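Local coordinates for cycloserine biosynthesis protein DcsG (Streptomyces lavendulae, PDB 6JIL) that catalyses the ATP-dependent cyclisation of O-ureido-D-serine to the antibiotic D-cycloserine as a magnesium-requiring ATP-grasp ligase, at residues V52-W57 and P275-T280; S115-A120 and H161-L166; D188-D193 and C252-L257. All coordinates share one frame; numbering follows the deposited sequence.

Contact 1. Residues V52-W57 and P275-T280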
loop_
_atom_site.group_PDB
_atom_site.type_symbol
_atom_site.label_atom_id
_atom_site.label_comp_id
_atom_site.label_asym_id
_atom_site.label_seq_id
_atom_site.Cartn_x
_atom_site.Cartn_y
_atom_site.Cartn_z
ATOM N N VAL A 52 3.270 7.603 -14.101
ATOM C CA VAL A 52 2.458 6.861 -13.144
ATOM C C VAL A 52 3.321 5.757 -12.540
ATOM O O VAL A 52 3.987 5.001 -13.258
ATOM C CB VAL A 52 1.213 6.207 -13.789
ATOM C CG1 VAL A 52 0.585 5.215 -12.818
ATOM C CG2 VAL A 52 0.196 7.269 -14.144
ATOM N N PHE A 53 3.316 5.678 -11.215
ATOM C CA PHE A 53 4.094 4.665 -10.519
ATOM C C PHE A 53 3.242 3.411 -10.377
ATOM O O PHE A 53 2.272 3.375 -9.616
ATOM C CB PHE A 53 4.523 5.192 -9.156
ATOM C CG PHE A 53 5.285 6.475 -9.228
ATOM C CD1 PHE A 53 4.773 7.637 -8.673
ATOM C CD2 PHE A 53 6.527 6.522 -9.835
ATOM C CE1 PHE A 53 5.497 8.829 -8.722
ATOM C CE2 PHE A 53 7.250 7.706 -9.884
ATOM C CZ PHE A 53 6.727 8.862 -9.322
ATOM N N ARG A 54 3.609 2.382 -11.126
ATOM C CA ARG A 54 2.860 1.146 -11.113
ATOM C C ARG A 54 3.447 0.065 -10.226
ATOM O O ARG A 54 2.808 -0.358 -9.263
ATOM C CB ARG A 54 2.709 0.623 -12.545
ATOM C CG ARG A 54 1.767 1.464 -13.400
ATOM C CD ARG A 54 0.417 1.540 -12.723
ATOM N NE ARG A 54 0.040 0.204 -12.291
ATOM C CZ ARG A 54 -0.491 -0.087 -11.110
ATOM N NH1 ARG A 54 -0.733 0.874 -10.227
ATOM N NH2 ARG A 54 -0.726 -1.357 -10.794
ATOM N N SER A 55 4.665 -0.369 -10.532
ATOM C CA SER A 55 5.276 -1.435 -9.760
ATOM C C SER A 55 6.782 -1.356 -9.512
ATOM O O SER A 55 7.499 -2.327 -9.755
ATOM C CB SER A 55 4.952 -2.771 -10.422
ATOM O OG SER A 55 5.337 -2.745 -11.785
ATOM N N PRO A 56 7.281 -0.208 -9.022
ATOM C CA PRO A 56 8.710 -0.064 -8.746
ATOM C C PRO A 56 8.835 -0.625 -7.333
ATOM O O PRO A 56 9.357 0.022 -6.425
ATOM C CB PRO A 56 8.889 1.436 -8.777
ATOM C CG PRO A 56 7.651 1.891 -8.072
ATOM C CD PRO A 56 6.561 1.030 -8.669
ATOM N N TRP A 57 8.348 -1.845 -7.158
ATOM C CA TRP A 57 8.301 -2.440 -5.835
ATOM C C TRP A 57 9.576 -2.721 -5.063
ATOM O O TRP A 57 9.507 -3.076 -3.882
ATOM C CB TRP A 57 7.394 -3.669 -5.869
ATOM C CG TRP A 57 5.979 -3.292 -6.263
ATOM C CD1 TRP A 57 5.331 -2.118 -5.975
ATOM C CD2 TRP A 57 5.049 -4.086 -7.006
ATOM N NE1 TRP A 57 4.062 -2.131 -6.498
ATOM C CE2 TRP A 57 3.861 -3.328 -7.134
ATOM C CE3 TRP A 57 5.101 -5.362 -7.575
ATOM C CZ2 TRP A 57 2.738 -3.807 -7.808
ATOM C CZ3 TRP A 57 3.980 -5.841 -8.250
ATOM C CH2 TRP A 57 2.816 -5.063 -8.360
ATOM N N PRO A 275 -0.015 0.965 -6.102
ATOM C CA PRO A 275 -0.753 -0.219 -5.667
ATOM C C PRO A 275 -0.959 -1.325 -6.679
ATOM O O PRO A 275 -1.069 -1.089 -7.888
ATOM C CB PRO A 275 -2.092 0.359 -5.274
ATOM C CG PRO A 275 -2.300 1.373 -6.379
ATOM C CD PRO A 275 -0.952 2.067 -6.408
ATOM N N SER A 276 -1.006 -2.544 -6.168
ATOM C CA SER A 276 -1.341 -3.670 -7.007
ATOM C C SER A 276 -2.847 -3.408 -6.996
ATOM O O SER A 276 -3.435 -3.188 -5.928
ATOM C CB SER A 276 -1.025 -4.983 -6.304
ATOM O OG SER A 276 -1.827 -6.039 -6.810
ATOM N N LEU A 277 -3.470 -3.399 -8.164
ATOM C CA LEU A 277 -4.901 -3.109 -8.244
ATOM C C LEU A 277 -5.823 -4.306 -8.480
ATOM O O LEU A 277 -7.035 -4.180 -8.333
ATOM C CB LEU A 277 -5.126 -2.048 -9.322
ATOM C CG LEU A 277 -4.456 -0.707 -9.009
ATOM C CD1 LEU A 277 -4.317 0.128 -10.271
ATOM C CD2 LEU A 277 -5.279 0.036 -7.967
ATOM N N ASN A 278 -5.255 -5.455 -8.842
ATOM C CA ASN A 278 -6.033 -6.671 -9.106
ATOM C C ASN A 278 -6.965 -6.495 -10.302
ATOM O O ASN A 278 -8.097 -6.989 -10.304
ATOM C CB ASN A 278 -6.856 -7.069 -7.871
ATOM C CG ASN A 278 -5.989 -7.389 -6.671
ATOM O OD1 ASN A 278 -5.064 -8.186 -6.762
ATOM N ND2 ASN A 278 -6.288 -6.769 -5.539
ATOM N N LEU A 279 -6.479 -5.797 -11.323
ATOM C CA LEU A 279 -7.265 -5.543 -12.527
ATOM C C LEU A 279 -7.804 -6.809 -13.183
ATOM O O LEU A 279 -8.928 -6.819 -13.685
ATOM C CB LEU A 279 -6.423 -4.772 -13.549
ATOM C CG LEU A 279 -5.874 -3.411 -13.109
ATOM C CD1 LEU A 279 -5.098 -2.773 -14.259
ATOM C CD2 LEU A 279 -7.022 -2.512 -12.663
ATOM N N THR A 280 -7.010 -7.873 -13.174
ATOM C CA THR A 280 -7.408 -9.125 -13.804
ATOM C C THR A 280 -8.482 -9.908 -13.051
ATOM O O THR A 280 -8.903 -10.979 -13.498
ATOM C CB THR A 280 -6.173 -10.031 -14.054
ATOM O OG1 THR A 280 -5.588 -10.416 -12.805
ATOM C CG2 THR A 280 -5.126 -9.275 -14.870
#
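A buried polar grip between Arg54 and Pro275 joins the parallel N-terminal sheet to the loop between strand 265-271 and helix 285-296. The guanidinium approaches end-on and both terminal nitrogens hydrogen-bond to one acceptor: NH1 of Arg54 lies 3.1 Å and its NH2 2.9 Å from Pro275 O. Neither bond is straight (N-H...O 137° and 143°), as expected when two donors of one group converge on a single oxygen. That oxygen lies close to the guanidinium plane, and both donors lie in the plane of the carbonyl. The CB of Arg54 starts out away from the loop, and bends at chi2 (-57°) and chi3 fold the chain back to it. Over one face of the guanidinium sits Leu277, with CD1 3.7 Å from NH1 of Arg54, the two side chains crossing at about a right angle. Beside this, Trp57 brings CZ2 to 4.2 Å from Ser276 CA, obliquely to the ring, and donates NE1 to Glu274 O. The gripped carbonyl directly precedes Ser276, whose OG accepts from NH1 of Arg220, a probable active-site residue. Phe289 of helix 285-296 touches both Arg54 and Leu277, while Met19 and Leu22 of helix 19-28 pack on Arg54, and the backbone of Val7 in strand 4-8 hydrogen-bonds to that of Arg54.

Contact 2. Residues S115-A120 and H161-L166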
loop_
_atom_site.group_PDB
_atom_site.type_symbol
_atom_site.label_atom_id
_atom_site.label_comp_id
_atom_site.label_asym_id
_atom_site.label_seq_id
_atom_site.Cartn_x
_atom_site.Cartn_y
_atom_site.Cartn_z
ATOM N N SER A 115 14.637 5.376 19.157
ATOM C CA SER A 115 13.899 4.859 20.307
ATOM C C SER A 115 14.558 3.603 20.851
ATOM O O SER A 115 15.340 2.941 20.164
ATOM C CB SER A 115 12.460 4.507 19.920
ATOM O OG SER A 115 11.733 5.640 19.483
ATOM N N ASP A 116 14.227 3.282 22.093
ATOM C CA ASP A 116 14.737 2.086 22.746
ATOM C C ASP A 116 13.833 0.968 22.227
ATOM O O ASP A 116 12.654 0.909 22.568
ATOM C CB ASP A 116 14.591 2.238 24.263
ATOM C CG ASP A 116 15.165 1.071 25.028
ATOM O OD1 ASP A 116 14.829 -0.089 24.707
ATOM O OD2 ASP A 116 15.948 1.317 25.971
ATOM N N ALA A 117 14.378 0.087 21.398
ATOM C CA ALA A 117 13.583 -0.994 20.821
ATOM C C ALA A 117 12.809 -1.847 21.830
ATOM O O ALA A 117 11.581 -1.978 21.722
ATOM C CB ALA A 117 14.466 -1.891 19.952
ATOM N N LEU A 118 13.509 -2.423 22.807
ATOM C CA LEU A 118 12.846 -3.279 23.786
ATOM C C LEU A 118 11.839 -2.562 24.678
ATOM O O LEU A 118 10.796 -3.123 24.999
ATOM C CB LEU A 118 13.869 -4.017 24.653
ATOM C CG LEU A 118 13.244 -5.010 25.643
ATOM C CD1 LEU A 118 12.258 -5.911 24.912
ATOM C CD2 LEU A 118 14.324 -5.844 26.300
ATOM N N ALA A 119 12.143 -1.335 25.086
ATOM C CA ALA A 119 11.210 -0.593 25.926
ATOM C C ALA A 119 9.943 -0.350 25.116
ATOM O O ALA A 119 8.837 -0.536 25.617
ATOM C CB ALA A 119 11.815 0.734 26.362
ATOM N N ALA A 120 10.116 0.063 23.862
ATOM C CA ALA A 120 8.990 0.332 22.974
ATOM C C ALA A 120 8.057 -0.873 22.873
ATOM O O ALA A 120 6.836 -0.717 22.921
ATOM C CB ALA A 120 9.492 0.705 21.586
ATOM N N HIS A 161 13.974 -7.483 16.174
ATOM C CA HIS A 161 13.468 -7.298 14.820
ATOM C C HIS A 161 13.266 -5.794 14.659
ATOM O O HIS A 161 13.639 -5.206 13.644
ATOM C CB HIS A 161 12.139 -8.042 14.643
ATOM C CG HIS A 161 11.520 -7.878 13.288
ATOM N ND1 HIS A 161 10.282 -8.394 12.971
ATOM C CD2 HIS A 161 11.960 -7.248 12.173
ATOM C CE1 HIS A 161 9.986 -8.090 11.720
ATOM N NE2 HIS A 161 10.988 -7.394 11.213
ATOM N N VAL A 162 12.694 -5.177 15.688
ATOM C CA VAL A 162 12.437 -3.745 15.681
ATOM C C VAL A 162 13.738 -2.965 15.545
ATOM O O VAL A 162 13.842 -2.055 14.720
ATOM C CB VAL A 162 11.699 -3.298 16.977
ATOM C CG1 VAL A 162 11.666 -1.776 17.075
ATOM C CG2 VAL A 162 10.276 -3.843 16.968
ATOM N N ALA A 163 14.732 -3.335 16.346
ATOM C CA ALA A 163 16.016 -2.654 16.322
ATOM C C ALA A 163 16.631 -2.688 14.931
ATOM O O ALA A 163 17.142 -1.678 14.449
ATOM C CB ALA A 163 16.969 -3.284 17.336
ATOM N N ARG A 164 16.571 -3.852 14.294
ATOM C CA ARG A 164 17.124 -4.044 12.957
ATOM C C ARG A 164 16.531 -3.043 11.969
ATOM O O ARG A 164 17.224 -2.552 11.082
ATOM C CB ARG A 164 16.855 -5.487 12.486
ATOM C CG ARG A 164 17.292 -5.791 11.054
ATOM C CD ARG A 164 17.223 -7.297 10.733
ATOM N NE ARG A 164 15.861 -7.833 10.662
ATOM C CZ ARG A 164 15.051 -7.695 9.614
ATOM N NH1 ARG A 164 15.462 -7.039 8.534
ATOM N NH2 ARG A 164 13.828 -8.211 9.643
ATOM N N LEU A 165 15.245 -2.744 12.133
ATOM C CA LEU A 165 14.552 -1.811 11.250
ATOM C C LEU A 165 14.903 -0.359 11.540
ATOM O O LEU A 165 15.050 0.452 10.626
ATOM C CB LEU A 165 13.035 -2.004 11.361
ATOM C CG LEU A 165 12.531 -3.344 10.825
ATOM C CD1 LEU A 165 11.012 -3.404 10.901
ATOM C CD2 LEU A 165 12.993 -3.499 9.392
ATOM N N LEU A 166 15.024 -0.032 12.817
ATOM C CA LEU A 166 15.372 1.324 13.208
ATOM C C LEU A 166 16.781 1.632 12.713
ATOM O O LEU A 166 17.063 2.740 12.254
ATOM C CB LEU A 166 15.308 1.464 14.732
ATOM C CG LEU A 166 13.947 1.161 15.367
ATOM C CD1 LEU A 166 14.048 1.290 16.878
ATOM C CD2 LEU A 166 12.888 2.116 14.811
#
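Where Ala117 meets Val162, Ala163 and Leu166, no aromatic ring takes part, and the flat group touched across the contact is a backbone carbonyl: Ser115 O has Leu166 CD1 at 3.9 Å. A second flat group, the carboxylate of Asp116, works within its own segment. It is met from above its plane, 49° out of it, by the backbone nitrogen of Ala119, with OD1 of Asp116 3.0 Å from Ala119 N and an N-H...O angle of 168°. Asp116 is at the N-cap of helix 117-127, and this nearly straight bond caps the first turn, in which Ala117 lies.

The contact itself is apolar and small, burying 172 Å² over both sides. The methyl of Ala117 points toward helix 155-167 and touches three residues of it: CB of Ala117 lies 3.9 Å from Ala163 CB, and the same CB lies 4.0 Å from Val162 CG1. The third approach, from Ala117 CB to Leu166 CD1, is looser at 4.4 Å. Only CG1 of the valine does the touching, the branch set anti to the backbone N (chi1 170°). The Ala117 methyl comes up against the backbone of Ala163 as well as its CB, and the CA atoms of the two are 5.4 Å apart. The spacing of Val162 and Leu166 is one helical turn, so the methyl of Ala117 rests against a single face of the partner helix.

Both helices lie on one antiparallel sheet of the ATP-grasp region, whose strand 133-138 carries the ATP-binding Lys137. Val162 rests on Val136, Val172 and Leu174, Leu166 on Val111 and Val172, and Ala120 also reaches Val111, so strands 109-111, 133-138 and 172-176 underlie the helix pair.

Contact 3. Residues D188-D193 and C252-L257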
loop_
_atom_site.group_PDB
_atom_site.type_symbol
_atom_site.label_atom_id
_atom_site.label_comp_id
_atom_site.label_asym_id
_atom_site.label_seq_id
_atom_site.Cartn_x
_atom_site.Cartn_y
_atom_site.Cartn_z
ATOM N N ASP A 188 -9.392 -6.585 -0.121
ATOM C CA ASP A 188 -8.732 -5.454 -0.766
ATOM C C ASP A 188 -9.628 -4.822 -1.832
ATOM O O ASP A 188 -9.893 -5.435 -2.869
ATOM C CB ASP A 188 -7.414 -5.918 -1.399
ATOM C CG ASP A 188 -6.395 -6.402 -0.361
ATOM O OD1 ASP A 188 -6.766 -6.569 0.823
ATOM O OD2 ASP A 188 -5.221 -6.619 -0.735
ATOM N N LEU A 189 -10.087 -3.594 -1.576
ATOM C CA LEU A 189 -10.968 -2.888 -2.502
ATOM C C LEU A 189 -10.219 -1.894 -3.387
ATOM O O LEU A 189 -9.377 -1.132 -2.917
ATOM C CB LEU A 189 -12.067 -2.141 -1.737
ATOM C CG LEU A 189 -13.104 -2.914 -0.912
ATOM C CD1 LEU A 189 -12.449 -3.536 0.313
ATOM C CD2 LEU A 189 -14.218 -1.957 -0.485
ATOM N N THR A 190 -10.545 -1.898 -4.673
ATOM C CA THR A 190 -9.910 -0.999 -5.622
ATOM C C THR A 190 -10.882 0.092 -6.051
ATOM O O THR A 190 -12.034 -0.183 -6.384
ATOM C CB THR A 190 -9.435 -1.770 -6.845
ATOM O OG1 THR A 190 -8.374 -2.647 -6.454
ATOM C CG2 THR A 190 -8.943 -0.828 -7.917
ATOM N N PHE A 191 -10.407 1.335 -6.029
ATOM C CA PHE A 191 -11.219 2.483 -6.407
ATOM C C PHE A 191 -10.584 3.284 -7.530
ATOM O O PHE A 191 -9.358 3.359 -7.641
ATOM C CB PHE A 191 -11.414 3.426 -5.221
ATOM C CG PHE A 191 -12.409 2.948 -4.210
ATOM C CD1 PHE A 191 -12.159 1.822 -3.440
ATOM C CD2 PHE A 191 -13.584 3.667 -3.988
ATOM C CE1 PHE A 191 -13.062 1.422 -2.455
ATOM C CE2 PHE A 191 -14.493 3.274 -3.006
ATOM C CZ PHE A 191 -14.230 2.152 -2.238
ATOM N N PHE A 192 -11.433 3.891 -8.353
ATOM C CA PHE A 192 -10.977 4.728 -9.453
ATOM C C PHE A 192 -11.747 6.038 -9.403
ATOM O O PHE A 192 -12.967 6.058 -9.543
ATOM C CB PHE A 192 -11.183 4.006 -10.779
ATOM C CG PHE A 192 -10.287 2.808 -10.945
ATOM C CD1 PHE A 192 -10.820 1.538 -11.134
ATOM C CD2 PHE A 192 -8.906 2.951 -10.896
ATOM C CE1 PHE A 192 -9.993 0.432 -11.274
ATOM C CE2 PHE A 192 -8.071 1.847 -11.034
ATOM C CZ PHE A 192 -8.617 0.585 -11.225
ATOM N N ASP A 193 -11.019 7.127 -9.170
ATOM C CA ASP A 193 -11.607 8.460 -9.061
ATOM C C ASP A 193 -12.699 8.550 -7.997
ATOM O O ASP A 193 -13.731 9.189 -8.202
ATOM C CB ASP A 193 -12.163 8.928 -10.407
ATOM C CG ASP A 193 -11.128 9.657 -11.234
ATOM O OD1 ASP A 193 -10.069 9.996 -10.665
ATOM O OD2 ASP A 193 -11.366 9.903 -12.438
ATOM N N CYS A 252 -6.484 6.257 -8.597
ATOM C CA CYS A 252 -6.680 4.876 -8.199
ATOM C C CYS A 252 -6.144 4.692 -6.795
ATOM O O CYS A 252 -5.330 5.488 -6.320
ATOM C CB CYS A 252 -5.945 3.925 -9.148
ATOM S SG CYS A 252 -4.155 3.931 -8.951
ATOM N N GLY A 253 -6.608 3.639 -6.135
ATOM C CA GLY A 253 -6.155 3.360 -4.792
ATOM C C GLY A 253 -6.715 2.031 -4.355
ATOM O O GLY A 253 -7.690 1.550 -4.917
ATOM N N ARG A 254 -6.084 1.425 -3.365
ATOM C CA ARG A 254 -6.551 0.159 -2.847
ATOM C C ARG A 254 -6.576 0.303 -1.338
ATOM O O ARG A 254 -5.615 0.792 -0.739
ATOM C CB ARG A 254 -5.609 -0.982 -3.244
ATOM C CG ARG A 254 -6.257 -2.361 -3.119
ATOM C CD ARG A 254 -5.283 -3.518 -3.385
ATOM N NE ARG A 254 -4.383 -3.741 -2.263
ATOM C CZ ARG A 254 -3.079 -3.481 -2.283
ATOM N NH1 ARG A 254 -2.513 -2.989 -3.378
ATOM N NH2 ARG A 254 -2.342 -3.701 -1.202
ATOM N N VAL A 255 -7.681 -0.106 -0.730
ATOM C CA VAL A 255 -7.831 -0.032 0.709
ATOM C C VAL A 255 -8.021 -1.450 1.204
ATOM O O VAL A 255 -8.976 -2.118 0.812
ATOM C CB VAL A 255 -9.056 0.808 1.087
ATOM C CG1 VAL A 255 -9.153 0.942 2.593
ATOM C CG2 VAL A 255 -8.960 2.176 0.432
ATOM N N ASP A 256 -7.104 -1.918 2.050
ATOM C CA ASP A 256 -7.193 -3.274 2.578
ATOM C C ASP A 256 -7.865 -3.285 3.953
ATOM O O ASP A 256 -7.445 -2.582 4.880
ATOM C CB ASP A 256 -5.801 -3.906 2.635
ATOM C CG ASP A 256 -5.071 -3.821 1.292
ATOM O OD1 ASP A 256 -5.729 -3.931 0.229
ATOM O OD2 ASP A 256 -3.833 -3.650 1.299
ATOM N N LEU A 257 -8.916 -4.094 4.067
ATOM C CA LEU A 257 -9.703 -4.200 5.292
ATOM C C LEU A 257 -9.634 -5.543 5.985
ATOM O O LEU A 257 -9.504 -6.577 5.340
ATOM C CB LEU A 257 -11.173 -3.920 4.980
ATOM C CG LEU A 257 -11.671 -2.485 4.840
ATOM C CD1 LEU A 257 -10.598 -1.599 4.264
ATOM C CD2 LEU A 257 -12.928 -2.492 3.977
#
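Phe192 leans one side of its ring on Cys252, with CE2 of Phe192 3.5 Å from Cys252 CB and the approach oblique to the ring. On the same face of the sheet, Arg254 runs out past Asp188. A bend at chi3 (76°) turns its NE toward the two aspartates, and its NH2 donates to the syn lone pair of Asp256, Arg254 NH2 to Asp256 OD2 being 2.9 Å. The salt bridge from NE of Arg254 to OD2 of Asp188 is weak at 3.4 Å. The two carboxylates crowd each other closely enough that the placing of Asp256 OD1 is doubtful. These residues stand on neighbouring antiparallel strands, 186-192 and 252-259, in the C-terminal sheet of the ATP-grasp fold, the segment axes 158° apart. Leu189 and Val255 form a hydrogen-bonded pair, with Leu189 N 3.0 Å from Val255 O and a matching bond back. Phe191 N then lies 2.9 Å from Gly253 O, nearly straight at 169°, whereas the return bond from Gly253 N is weak. On the opposite face, Leu189 CD1 meets Leu257 CD2 at 3.8 Å, and helix 227-244 covers Leu189, Phe191 and Leu257. NH1 of Arg254, a probable active-site residue, also donates to Ser276 O and bridges to the magnesium ligand Glu271, and the side chain of Asp256 comes within about 4 Å of a bound magnesium ion.

In the fold
Contacts 1 and 3 are buried and adjoin, their centres 11 Å apart. Loop 275-280 joins them: Ser276 O takes Arg254 NH1 at 2.7 Å, and Leu277 O lies 2.8 Å from Thr190 OG1. Contact 2 is a surface contact across the chain's centre, its own centre 31 and 32 Å from those of contacts 1 and 3, between two helices that rest on the other antiparallel sheet of the ATP-grasp region. The chemistry follows position. Contact 1 is a side-chain-to-carbonyl clamp between the N-terminal sheet and a loop, contact 3 pairs backbones and charges beside the magnesium site, and contact 2 is methyl against methyl. Along the chain, contacts 2 and 3 follow one another inside the loop that contact 1 closes.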